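Local coordinates for Nrps/pks (Streptomyces albus, PDB 4OPE), which probably catalyses decarboxylative condensation of acyl units during oxazolomycin assembly, as ketosynthase domain KS7 of the AT-less polyketide synthase OzmH, at residues Leu213-Lys217 / Gly218-Ser222; Asp507-Asp510 / Ala511-His515. All coordinates share one frame; numbering follows the deposited sequence.

How the interactions relate
Interaction 1 (213-222) comes first along the chain and closes helix 210-217, in the thiolase-like ketosynthase part of the protein, before the chain runs on towards strand 242-250 of the large mixed sheet. Interaction 2 (507-515) follows nearly 300 residues later, within helix 505-516, which packs against strands 496-502 and 524-528 and against helix 458-473. Their centres lie 52 Å apart on opposite sides of the chain's centre, and the nearest atoms are about 42 Å from each other, so the two do not touch. The first lies beside the second subunit of the dimer; the second is built entirely within its own chain, in a peripheral alpha/beta region.

Interaction 1: Leu213-Lys217 / Gly218-Ser222; sequences LQLAK and GGFLS
Leu215 and Leu221 pack together across a Schellman motif that ends helix 210-217. Phe220 N donates to Leu215 O at 3.0 Å, and Gly219 N reaches Ala216 O at 2.9 Å from above the carbonyl plane. Gly219, with its positive phi of 62°, is the C-prime residue that reverses the chain, while Gly218 N keeps a weak bond to Gln214 O. Leu215 can be followed outward from the helix. Its CB meets Leu221 CD2 at 3.6 Å; with CG set beside the backbone N (chi1 -69°), the two methyls part company, CD1 lying 3.8 Å from Leu221 CD2 and CD2 lying 4.1 Å from Phe220 CD2. The Leu215 side chain crosses both partners at roughly a right angle. Leu221 splits its own branches, CD2 against Leu215 and CD1 against the CB of Ala216. Tyr237 and Pro239 also touch Leu215, joining the helix end to a following loop, and Leu221 O is hydrogen-bonded to Tyr63. On the helix itself, Lys217 packs on Ala146 of the second subunit. One face of the Phe220 ring is met by Gly218 O, over its centre, 3.7 Å from the plane.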
loop_
_atom_site.group_PDB
_atom_site.type_symbol
_atom_site.label_atom_id
_atom_site.label_comp_id
_atom_site.label_asym_id
_atom_site.label_seq_id
_atom_site.Cartn_x
_atom_site.Cartn_y
_atom_site.Cartn_z
ATOM N N LEU A 213 22.436 8.588 6.238
ATOM C CA LEU A 213 23.433 7.528 6.480
ATOM C C LEU A 213 23.148 6.235 5.736
ATOM O O LEU A 213 24.017 5.676 5.091
ATOM C CB LEU A 213 23.616 7.240 7.968
ATOM C CG LEU A 213 24.230 8.440 8.681
ATOM C CD1 LEU A 213 24.224 8.142 10.141
ATOM C CD2 LEU A 213 25.648 8.746 8.243
ATOM N N GLN A 214 21.927 5.764 5.831
ATOM C CA GLN A 214 21.483 4.611 5.051
ATOM C C GLN A 214 21.814 4.808 3.554
ATOM O O GLN A 214 22.369 3.934 2.903
ATOM C CB GLN A 214 19.981 4.472 5.244
ATOM C CG GLN A 214 19.447 3.107 5.534
ATOM C CD GLN A 214 18.009 3.147 6.051
ATOM O OE1 GLN A 214 17.278 4.170 5.936
ATOM N NE2 GLN A 214 17.581 2.023 6.638
ATOM N N LEU A 215 21.493 5.967 2.995
ATOM C CA LEU A 215 21.721 6.141 1.582
ATOM C C LEU A 215 23.248 6.281 1.298
ATOM O O LEU A 215 23.728 5.817 0.262
ATOM C CB LEU A 215 20.909 7.323 1.004
ATOM C CG LEU A 215 19.373 7.202 0.900
ATOM C CD1 LEU A 215 18.767 8.497 0.368
ATOM C CD2 LEU A 215 18.869 6.031 0.069
ATOM N N ALA A 216 24.000 6.916 2.192
ATOM C CA ALA A 216 25.440 7.067 1.935
ATOM C C ALA A 216 26.112 5.714 1.962
ATOM O O ALA A 216 26.863 5.380 1.082
ATOM C CB ALA A 216 26.099 7.996 2.939
ATOM N N LYS A 217 25.757 4.904 2.939
ATOM C CA LYS A 217 26.274 3.556 3.018
ATOM C C LYS A 217 26.102 2.755 1.725
ATOM O O LYS A 217 27.005 2.034 1.329
ATOM C CB LYS A 217 25.647 2.817 4.206
ATOM C CG LYS A 217 26.379 1.546 4.574
ATOM C CD LYS A 217 25.436 0.438 5.026
ATOM C CE LYS A 217 26.089 -0.945 4.937
ATOM N NZ LYS A 217 27.405 -0.938 5.658
ATOM N N GLY A 218 24.955 2.878 1.070
ATOM C CA GLY A 218 24.701 2.155 -0.183
ATOM C C GLY A 218 25.198 2.864 -1.437
ATOM O O GLY A 218 24.917 2.409 -2.555
ATOM N N GLY A 219 25.953 3.961 -1.269
ATOM C CA GLY A 219 26.414 4.749 -2.404
ATOM C C GLY A 219 25.313 5.395 -3.265
ATOM O O GLY A 219 25.551 5.760 -4.407
ATOM N N PHE A 220 24.116 5.583 -2.722
ATOM C CA PHE A 220 23.061 6.108 -3.527
ATOM C C PHE A 220 23.170 7.593 -3.751
ATOM O O PHE A 220 22.637 8.097 -4.734
ATOM C CB PHE A 220 21.719 5.730 -2.922
ATOM C CG PHE A 220 21.437 4.269 -3.003
ATOM C CD1 PHE A 220 21.234 3.672 -4.248
ATOM C CD2 PHE A 220 21.411 3.462 -1.846
ATOM C CE1 PHE A 220 21.001 2.306 -4.347
ATOM C CE2 PHE A 220 21.169 2.098 -1.938
ATOM C CZ PHE A 220 20.970 1.520 -3.187
ATOM N N LEU A 221 23.841 8.309 -2.875
ATOM C CA LEU A 221 23.856 9.756 -2.980
ATOM C C LEU A 221 24.845 10.236 -4.061
ATOM O O LEU A 221 25.966 9.768 -4.130
ATOM C CB LEU A 221 24.216 10.368 -1.645
ATOM C CG LEU A 221 23.289 9.982 -0.489
ATOM C CD1 LEU A 221 23.788 10.641 0.778
ATOM C CD2 LEU A 221 21.825 10.363 -0.751
ATOM N N SER A 222 24.442 11.157 -4.913
ATOM C CA SER A 222 25.398 11.714 -5.827
ATOM C C SER A 222 26.359 12.581 -5.006
ATOM O O SER A 222 25.979 13.035 -3.944
ATOM C CB SER A 222 24.709 12.553 -6.894
ATOM O OG SER A 222 23.920 13.594 -6.349
#

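Interaction 2: Asp507-Asp510 / Ala511-His515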
loop_
_atom_site.group_PDB
_atom_site.type_symbol
_atom_site.label_atom_id
_atom_site.label_comp_id
_atom_site.label_asym_id
_atom_site.label_seq_id
_atom_site.Cartn_x
_atom_site.Cartn_y
_atom_site.Cartn_z
ATOM N N ASP A 507 -10.830 46.318 -9.675
ATOM C CA ASP A 507 -11.613 46.989 -8.682
ATOM C C ASP A 507 -11.869 46.101 -7.496
ATOM O O ASP A 507 -12.023 46.599 -6.419
ATOM C CB ASP A 507 -12.855 47.723 -9.260
ATOM C CG ASP A 507 -14.006 46.823 -9.566
ATOM O OD1 ASP A 507 -14.583 46.260 -8.615
ATOM O OD2 ASP A 507 -14.383 46.757 -10.766
ATOM N N LEU A 508 -11.849 44.789 -7.677
ATOM C CA LEU A 508 -11.887 43.862 -6.537
ATOM C C LEU A 508 -10.610 43.973 -5.683
ATOM O O LEU A 508 -10.696 44.146 -4.458
ATOM C CB LEU A 508 -12.036 42.445 -7.034
ATOM C CG LEU A 508 -12.002 41.313 -6.002
ATOM C CD1 LEU A 508 -13.076 41.503 -4.963
ATOM C CD2 LEU A 508 -12.196 39.995 -6.734
ATOM N N ALA A 509 -9.441 43.891 -6.320
ATOM C CA ALA A 509 -8.189 44.084 -5.596
ATOM C C ALA A 509 -8.172 45.404 -4.820
ATOM O O ALA A 509 -7.803 45.439 -3.662
ATOM C CB ALA A 509 -7.013 44.026 -6.555
ATOM N N ASP A 510 -8.558 46.492 -5.469
ATOM C CA ASP A 510 -8.696 47.773 -4.805
ATOM C C ASP A 510 -9.497 47.662 -3.500
ATOM O O ASP A 510 -9.110 48.221 -2.460
ATOM C CB ASP A 510 -9.473 48.731 -5.715
ATOM C CG ASP A 510 -8.640 49.277 -6.882
ATOM O OD1 ASP A 510 -7.393 49.205 -6.854
ATOM O OD2 ASP A 510 -9.261 49.809 -7.839
ATOM N N ALA A 511 -10.645 46.989 -3.556
ATOM C CA ALA A 511 -11.480 46.954 -2.392
ATOM C C ALA A 511 -10.832 46.133 -1.293
ATOM O O ALA A 511 -10.868 46.518 -0.132
ATOM C CB ALA A 511 -12.853 46.386 -2.720
ATOM N N LEU A 512 -10.288 44.976 -1.665
ATOM C CA LEU A 512 -9.603 44.101 -0.724
ATOM C C LEU A 512 -8.400 44.819 -0.120
ATOM O O LEU A 512 -8.180 44.775 1.051
ATOM C CB LEU A 512 -9.176 42.802 -1.413
ATOM C CG LEU A 512 -10.318 41.984 -2.015
ATOM C CD1 LEU A 512 -9.796 40.679 -2.534
ATOM C CD2 LEU A 512 -11.448 41.673 -1.066
ATOM N N GLU A 513 -7.638 45.537 -0.910
ATOM C CA GLU A 513 -6.496 46.282 -0.345
ATOM C C GLU A 513 -6.976 47.374 0.635
ATOM O O GLU A 513 -6.437 47.508 1.722
ATOM C CB GLU A 513 -5.612 46.827 -1.467
ATOM C CG GLU A 513 -4.983 45.685 -2.245
ATOM C CD GLU A 513 -3.979 46.110 -3.310
ATOM O OE1 GLU A 513 -3.680 47.341 -3.456
ATOM O OE2 GLU A 513 -3.487 45.175 -4.022
ATOM N N ASP A 514 -8.043 48.087 0.283
ATOM C CA ASP A 514 -8.619 49.084 1.177
ATOM C C ASP A 514 -8.993 48.435 2.500
ATOM O O ASP A 514 -8.710 48.962 3.552
ATOM C CB ASP A 514 -9.849 49.759 0.550
ATOM C CG ASP A 514 -9.485 50.744 -0.558
ATOM O OD1 ASP A 514 -8.337 51.200 -0.601
ATOM O OD2 ASP A 514 -10.343 51.078 -1.408
ATOM N N HIS A 515 -9.609 47.271 2.450
ATOM C CA HIS A 515 -10.113 46.654 3.660
ATOM C C HIS A 515 -8.921 46.307 4.518
ATOM O O HIS A 515 -8.969 46.499 5.713
ATOM C CB HIS A 515 -10.978 45.424 3.327
ATOM C CG HIS A 515 -11.414 44.633 4.524
ATOM N ND1 HIS A 515 -10.655 43.618 5.069
ATOM C CD2 HIS A 515 -12.535 44.705 5.281
ATOM C CE1 HIS A 515 -11.289 43.096 6.105
ATOM N NE2 HIS A 515 -12.436 43.734 6.250
#
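Four successive i to i+4 backbone bonds join Asp507-Asp510 to Ala511-His515 in unbroken alpha-helix, the straightest running from Leu512 N to Leu508 O (2.9 Å, 173° at the hydrogen). Leu508 and Leu512 sit one turn apart on the buried side. Leu508 holds CG anti to its backbone N (chi1 176°), which brings CD1 within 4.1 Å of Leu512 CG, the two side chains meeting at a slant. CG of Leu512 also lies close to Leu508 O, and CG of Glu513 takes the same place beside Ala509 O, each next to the carbonyl oxygen of the preceding turn. Phe502 and Val500 of strand 496-502, with Leu472 and Ala469 of helix 458-473, line the apolar side. Another flank of the helix is acidic. Glu513 runs extended beyond CG to its carboxylate, whose OE2 forms a salt bridge with Arg473 NE; Asp510 OD1 bridges to NH2 of the same arginine, and Asp507, further back, pairs with Arg523. The shared Arg473 probably offsets the repulsion between Asp510 OD1 and Glu513 OE1, which remain 5.4 Å apart. With buried leucines and alanines on one side and carboxylates on the other, this is a typical amphipathic helix, packed against two strands and a second helix in an alpha/beta region at the periphery of the chain.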